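Local coordinates for protein putative 2,3,4,5-tetrahydropyridine-2-carboxylate N- succinyltransferase (Campylobacter jejuni, PDB 2RIJ) that probably catalyses succinyl transfer from succinyl-CoA to tetrahydrodipicolinate, the first step of the succinylase route to lysine, at residues A290-V304 with P308-L322. Residues are numbered along the deposited sequence; the frame is centred on the assembly and turned at random. Where two conformers were deposited one is given.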
loop_
_atom_site.group_PDB
_atom_site.type_symbol
_atom_site.label_atom_id
_atom_site.label_comp_id
_atom_site.label_asym_id
_atom_site.label_seq_id
_atom_site.Cartn_x
_atom_site.Cartn_y
_atom_site.Cartn_z
ATOM N N ALA A 290 5.189 -33.285 -8.464
ATOM C CA ALA A 290 5.227 -32.707 -9.807
ATOM C C ALA A 290 4.108 -31.654 -9.940
ATOM O O ALA A 290 3.066 -31.786 -9.331
ATOM C CB ALA A 290 5.070 -33.842 -10.843
ATOM N N ILE A 291 4.317 -30.637 -10.759
ATOM C CA ILE A 291 3.303 -29.611 -11.029
ATOM C C ILE A 291 2.406 -29.985 -12.222
ATOM O O ILE A 291 2.899 -30.390 -13.258
ATOM C CB ILE A 291 4.005 -28.284 -11.258
ATOM C CG1 ILE A 291 4.581 -27.828 -9.909
ATOM C CG2 ILE A 291 3.075 -27.213 -11.836
ATOM C CD1 ILE A 291 5.554 -26.749 -10.015
ATOM N N SER A 292 1.089 -29.925 -12.019
ATOM C CA SER A 292 0.081 -30.135 -13.050
ATOM C C SER A 292 -0.798 -28.889 -13.142
ATOM O O SER A 292 -1.146 -28.318 -12.126
ATOM C CB SER A 292 -0.831 -31.301 -12.677
ATOM O OG SER A 292 -0.139 -32.526 -12.601
ATOM N N VAL A 293 -1.130 -28.467 -14.357
ATOM C CA VAL A 293 -2.094 -27.414 -14.589
ATOM C C VAL A 293 -3.309 -28.106 -15.203
ATOM O O VAL A 293 -3.171 -28.950 -16.093
ATOM C CB VAL A 293 -1.447 -26.359 -15.500
ATOM C CG1 VAL A 293 -2.439 -25.446 -16.142
ATOM C CG2 VAL A 293 -0.328 -25.603 -14.709
ATOM N N GLY A 294 -4.496 -27.785 -14.724
ATOM C CA GLY A 294 -5.695 -28.509 -15.153
ATOM C C GLY A 294 -6.227 -28.034 -16.491
ATOM O O GLY A 294 -5.543 -27.393 -17.263
ATOM N N LYS A 295 -7.484 -28.378 -16.755
ATOM C CA LYS A 295 -8.142 -28.052 -17.996
ATOM C C LYS A 295 -8.552 -26.595 -18.119
ATOM O O LYS A 295 -8.959 -25.971 -17.152
ATOM C CB LYS A 295 -9.417 -28.895 -18.136
ATOM C CG LYS A 295 -9.156 -30.356 -18.268
ATOM C CD LYS A 295 -10.445 -31.098 -18.584
ATOM C CE LYS A 295 -10.236 -32.584 -18.443
ATOM N NZ LYS A 295 -11.397 -33.344 -19.040
ATOM N N ALA A 296 -8.443 -26.061 -19.329
ATOM C CA ALA A 296 -8.913 -24.727 -19.621
ATOM C C ALA A 296 -8.283 -23.662 -18.693
ATOM O O ALA A 296 -8.945 -22.733 -18.270
ATOM C CB ALA A 296 -10.478 -24.687 -19.537
ATOM N N CYS A 297 -7.014 -23.812 -18.353
ATOM C CA CYS A 297 -6.323 -22.776 -17.617
ATOM C C CYS A 297 -5.723 -21.775 -18.606
ATOM O O CYS A 297 -5.363 -22.153 -19.721
ATOM C CB CYS A 297 -5.218 -23.352 -16.755
ATOM S SG CYS A 297 -5.867 -24.282 -15.352
ATOM N N LEU A 298 -5.643 -20.519 -18.183
ATOM C CA LEU A 298 -5.112 -19.431 -18.991
ATOM C C LEU A 298 -3.917 -18.837 -18.258
ATOM O O LEU A 298 -4.092 -18.193 -17.244
ATOM C CB LEU A 298 -6.217 -18.383 -19.145
ATOM C CG LEU A 298 -6.069 -17.196 -20.072
ATOM C CD1 LEU A 298 -5.647 -17.642 -21.460
ATOM C CD2 LEU A 298 -7.447 -16.469 -20.093
ATOM N N LEU A 299 -2.714 -19.062 -18.770
ATOM C CA LEU A 299 -1.483 -18.541 -18.158
ATOM C C LEU A 299 -0.992 -17.359 -19.009
ATOM O O LEU A 299 -0.645 -17.513 -20.168
ATOM C CB LEU A 299 -0.453 -19.643 -18.074
ATOM C CG LEU A 299 -0.903 -20.918 -17.345
ATOM C CD1 LEU A 299 0.169 -21.965 -17.353
ATOM C CD2 LEU A 299 -1.430 -20.676 -15.895
ATOM N N GLY A 300 -0.991 -16.187 -18.416
ATOM C CA GLY A 300 -0.643 -14.989 -19.121
ATOM C C GLY A 300 0.814 -14.927 -19.587
ATOM O O GLY A 300 1.707 -15.569 -19.030
ATOM N N ALA A 301 1.006 -14.132 -20.607
ATOM C CA ALA A 301 2.324 -13.812 -21.125
ATOM C C ALA A 301 3.235 -13.380 -19.972
ATOM O O ALA A 301 2.840 -12.602 -19.061
ATOM C CB ALA A 301 2.215 -12.726 -22.212
ATOM N N ASN A 302 4.462 -13.887 -19.999
ATOM C CA ASN A 302 5.480 -13.614 -18.992
ATOM C C ASN A 302 5.097 -13.902 -17.534
ATOM O O ASN A 302 5.758 -13.440 -16.624
ATOM C CB ASN A 302 6.020 -12.188 -19.211
ATOM C CG ASN A 302 6.884 -12.094 -20.439
ATOM O OD1 ASN A 302 7.673 -13.009 -20.715
ATOM N ND2 ASN A 302 6.790 -10.980 -21.171
ATOM N N SER A 303 4.104 -14.784 -17.307
ATOM C CA SER A 303 3.765 -15.256 -15.971
ATOM C C SER A 303 4.679 -16.361 -15.571
ATOM O O SER A 303 5.409 -16.929 -16.429
ATOM C CB SER A 303 2.303 -15.750 -15.879
ATOM O OG SER A 303 2.008 -16.795 -16.773
ATOM N N VAL A 304 4.608 -16.726 -14.282
ATOM C CA VAL A 304 5.314 -17.909 -13.766
ATOM C C VAL A 304 4.360 -18.666 -12.886
ATOM O O VAL A 304 3.778 -18.108 -11.920
ATOM C CB VAL A 304 6.613 -17.578 -12.955
ATOM C CG1 VAL A 304 7.371 -18.866 -12.477
ATOM C CG2 VAL A 304 7.516 -16.591 -13.733
ATOM N N PRO A 308 0.874 -26.466 -8.615
ATOM C CA PRO A 308 -0.213 -27.135 -9.300
ATOM C C PRO A 308 -1.478 -26.272 -9.299
ATOM O O PRO A 308 -1.770 -25.617 -8.295
ATOM C CB PRO A 308 -0.407 -28.420 -8.489
ATOM C CG PRO A 308 0.869 -28.601 -7.728
ATOM C CD PRO A 308 1.359 -27.241 -7.468
ATOM N N LEU A 309 -2.176 -26.230 -10.431
ATOM C CA LEU A 309 -3.439 -25.527 -10.547
ATOM C C LEU A 309 -4.509 -26.535 -10.939
ATOM O O LEU A 309 -4.260 -27.446 -11.726
ATOM C CB LEU A 309 -3.326 -24.453 -11.629
ATOM C CG LEU A 309 -2.318 -23.320 -11.524
ATOM C CD1 LEU A 309 -2.323 -22.428 -12.769
ATOM C CD2 LEU A 309 -2.590 -22.435 -10.258
ATOM N N GLY A 310 -5.721 -26.379 -10.411
ATOM C CA GLY A 310 -6.853 -27.176 -10.856
ATOM C C GLY A 310 -7.387 -26.671 -12.181
ATOM O O GLY A 310 -6.674 -26.031 -12.971
ATOM N N ASP A 311 -8.635 -26.965 -12.456
ATOM C CA ASP A 311 -9.247 -26.564 -13.697
ATOM C C ASP A 311 -9.734 -25.136 -13.674
ATOM O O ASP A 311 -10.094 -24.604 -12.646
ATOM C CB ASP A 311 -10.441 -27.439 -14.007
ATOM C CG ASP A 311 -10.087 -28.903 -14.155
ATOM O OD1 ASP A 311 -8.968 -29.291 -14.530
ATOM O OD2 ASP A 311 -10.979 -29.701 -13.865
ATOM N N ASN A 312 -9.792 -24.532 -14.844
ATOM C CA ASN A 312 -10.302 -23.185 -14.999
ATOM C C ASN A 312 -9.637 -22.098 -14.177
ATOM O O ASN A 312 -10.322 -21.162 -13.694
ATOM C CB ASN A 312 -11.793 -23.190 -14.684
ATOM C CG ASN A 312 -12.556 -24.240 -15.483
ATOM O OD1 ASN A 312 -13.157 -25.136 -14.922
ATOM N ND2 ASN A 312 -12.545 -24.101 -16.782
ATOM N N CYS A 313 -8.325 -22.199 -14.002
ATOM C CA CYS A 313 -7.578 -21.183 -13.302
ATOM C C CYS A 313 -6.984 -20.179 -14.286
ATOM O O CYS A 313 -6.691 -20.513 -15.427
ATOM C CB CYS A 313 -6.461 -21.779 -12.461
ATOM S SG CYS A 313 -7.006 -22.788 -11.065
ATOM N N ILE A 314 -6.798 -18.955 -13.814
ATOM C CA ILE A 314 -6.209 -17.884 -14.610
ATOM C C ILE A 314 -5.066 -17.279 -13.835
ATOM O O ILE A 314 -5.197 -16.990 -12.647
ATOM C CB ILE A 314 -7.198 -16.789 -14.915
ATOM C CG1 ILE A 314 -8.391 -17.336 -15.706
ATOM C CG2 ILE A 314 -6.519 -15.621 -15.701
ATOM C CD1 ILE A 314 -9.411 -16.263 -15.931
ATOM N N VAL A 315 -3.925 -17.155 -14.497
ATOM C CA VAL A 315 -2.779 -16.398 -13.977
ATOM C C VAL A 315 -2.602 -15.226 -14.930
ATOM O O VAL A 315 -2.343 -15.395 -16.124
ATOM C CB VAL A 315 -1.508 -17.221 -13.877
ATOM C CG1 VAL A 315 -0.331 -16.383 -13.358
ATOM C CG2 VAL A 315 -1.698 -18.448 -12.947
ATOM N N ASP A 316 -2.766 -14.032 -14.400
ATOM C CA ASP A 316 -2.642 -12.833 -15.276
ATOM C C ASP A 316 -1.204 -12.677 -15.819
ATOM O O ASP A 316 -0.192 -13.073 -15.176
ATOM C CB ASP A 316 -2.989 -11.549 -14.522
ATOM C CG ASP A 316 -4.509 -11.293 -14.381
ATOM O OD1 ASP A 316 -5.393 -12.062 -14.870
ATOM O OD2 ASP A 316 -4.802 -10.259 -13.741
ATOM N N ALA A 317 -1.109 -12.040 -16.974
ATOM C CA ALA A 317 0.181 -11.742 -17.552
ATOM C C ALA A 317 1.060 -11.060 -16.523
ATOM O O ALA A 317 0.607 -10.191 -15.741
ATOM C CB ALA A 317 0.004 -10.860 -18.817
ATOM N N GLY A 318 2.324 -11.507 -16.434
ATOM C CA GLY A 318 3.312 -10.836 -15.576
ATOM C C GLY A 318 3.307 -11.328 -14.137
ATOM O O GLY A 318 4.189 -11.024 -13.378
ATOM N N ILE A 319 2.352 -12.152 -13.758
ATOM C CA ILE A 319 2.231 -12.555 -12.358
ATOM C C ILE A 319 3.091 -13.770 -12.122
ATOM O O ILE A 319 2.999 -14.755 -12.852
ATOM C CB ILE A 319 0.716 -12.916 -11.988
ATOM C CG1 ILE A 319 -0.182 -11.683 -12.103
ATOM C CG2 ILE A 319 0.606 -13.565 -10.608
ATOM C CD1 ILE A 319 0.131 -10.599 -11.151
ATOM N N ALA A 320 3.825 -13.767 -11.018
ATOM C CA ALA A 320 4.498 -14.959 -10.533
ATOM C C ALA A 320 3.790 -15.592 -9.369
ATOM O O ALA A 320 3.667 -14.968 -8.286
ATOM C CB ALA A 320 5.959 -14.622 -10.146
ATOM N N VAL A 321 3.337 -16.834 -9.557
ATOM C CA VAL A 321 2.630 -17.596 -8.554
ATOM C C VAL A 321 3.569 -18.692 -8.056
ATOM O O VAL A 321 3.626 -19.818 -8.579
ATOM C CB VAL A 321 1.271 -18.216 -9.078
ATOM C CG1 VAL A 321 0.564 -18.977 -7.986
ATOM C CG2 VAL A 321 0.371 -17.159 -9.644
ATOM N N LEU A 322 4.283 -18.372 -6.995
ATOM C CA LEU A 322 5.286 -19.259 -6.440
ATOM C C LEU A 322 4.776 -19.847 -5.137
ATOM O O LEU A 322 3.805 -19.358 -4.532
ATOM C CB LEU A 322 6.604 -18.492 -6.223
ATOM C CG LEU A 322 7.042 -17.621 -7.411
ATOM C CD1 LEU A 322 8.225 -16.735 -7.045
ATOM C CD2 LEU A 322 7.321 -18.567 -8.622
HETATM O O HOH W 1 -9.142 -20.346 -17.051
HETATM O O HOH W 2 -11.830 -22.025 -18.054
HETATM O O HOH W 3 6.723 -12.756 -14.050
#
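Leu299 packs against two side chains of the neighbouring coil at once: its CD2 lies 3.7 Å from Leu309 CD1 and touches Val315 CG2 as well. The two leucine side chains pass one another head to tail, while Val315 is crossed obliquely. Val315 sends CG1 to Ser303 CB and CG2 to Leu299, a split set by chi1 of 179°, which places CG1 trans to the backbone N. Ser303 OG is drawn back to its own turn, meeting a lone pair of Gly300 O at 2.6 Å within the plane of that carbonyl; Ser303 N also binds this oxygen, so two donors grip it and brace the type II turn from Gly300 to Ser303. Farther along, Val304 rests its CB on Ala320 CB and its CG1 on Leu322 CD2.

At another corner of the coil, Asp311 lies alongside Lys295, the two side chains heading in the same direction, and its OD1 takes the Lys295 backbone N at 2.8 Å from above the carboxylate plane. Asn312 N returns a nearly straight bond to Lys295 O. Cys297 SG accepts a long bond from Cys313 N (3.5 Å), and water 1 bridges Ala296 O and Cys313 O.

Parallel backbone pairing holds these groups in step, with Leu298 beside Ile314, Leu299 beside Val315 and Val304 beside Ala320; Val321 N to Val304 O is short and straight. Ile279 meets Leu299 from the preceding coil, and Phe362 meets Leu309 from strand 360-364. Asn302 reaches another subunit, bonding Gly276 O and Arg260 there, whereas Asp316 is held by His361 of its own chain. Ala301, Asp316 and Ala317 are predicted to bind succinyl-CoA, which would put part of that site at these turns. Short parallel strands stacked coil on coil and joined by turns, within a hexapeptide-repeat sequence, are characteristic of the left-handed beta-helix of this acyltransferase family.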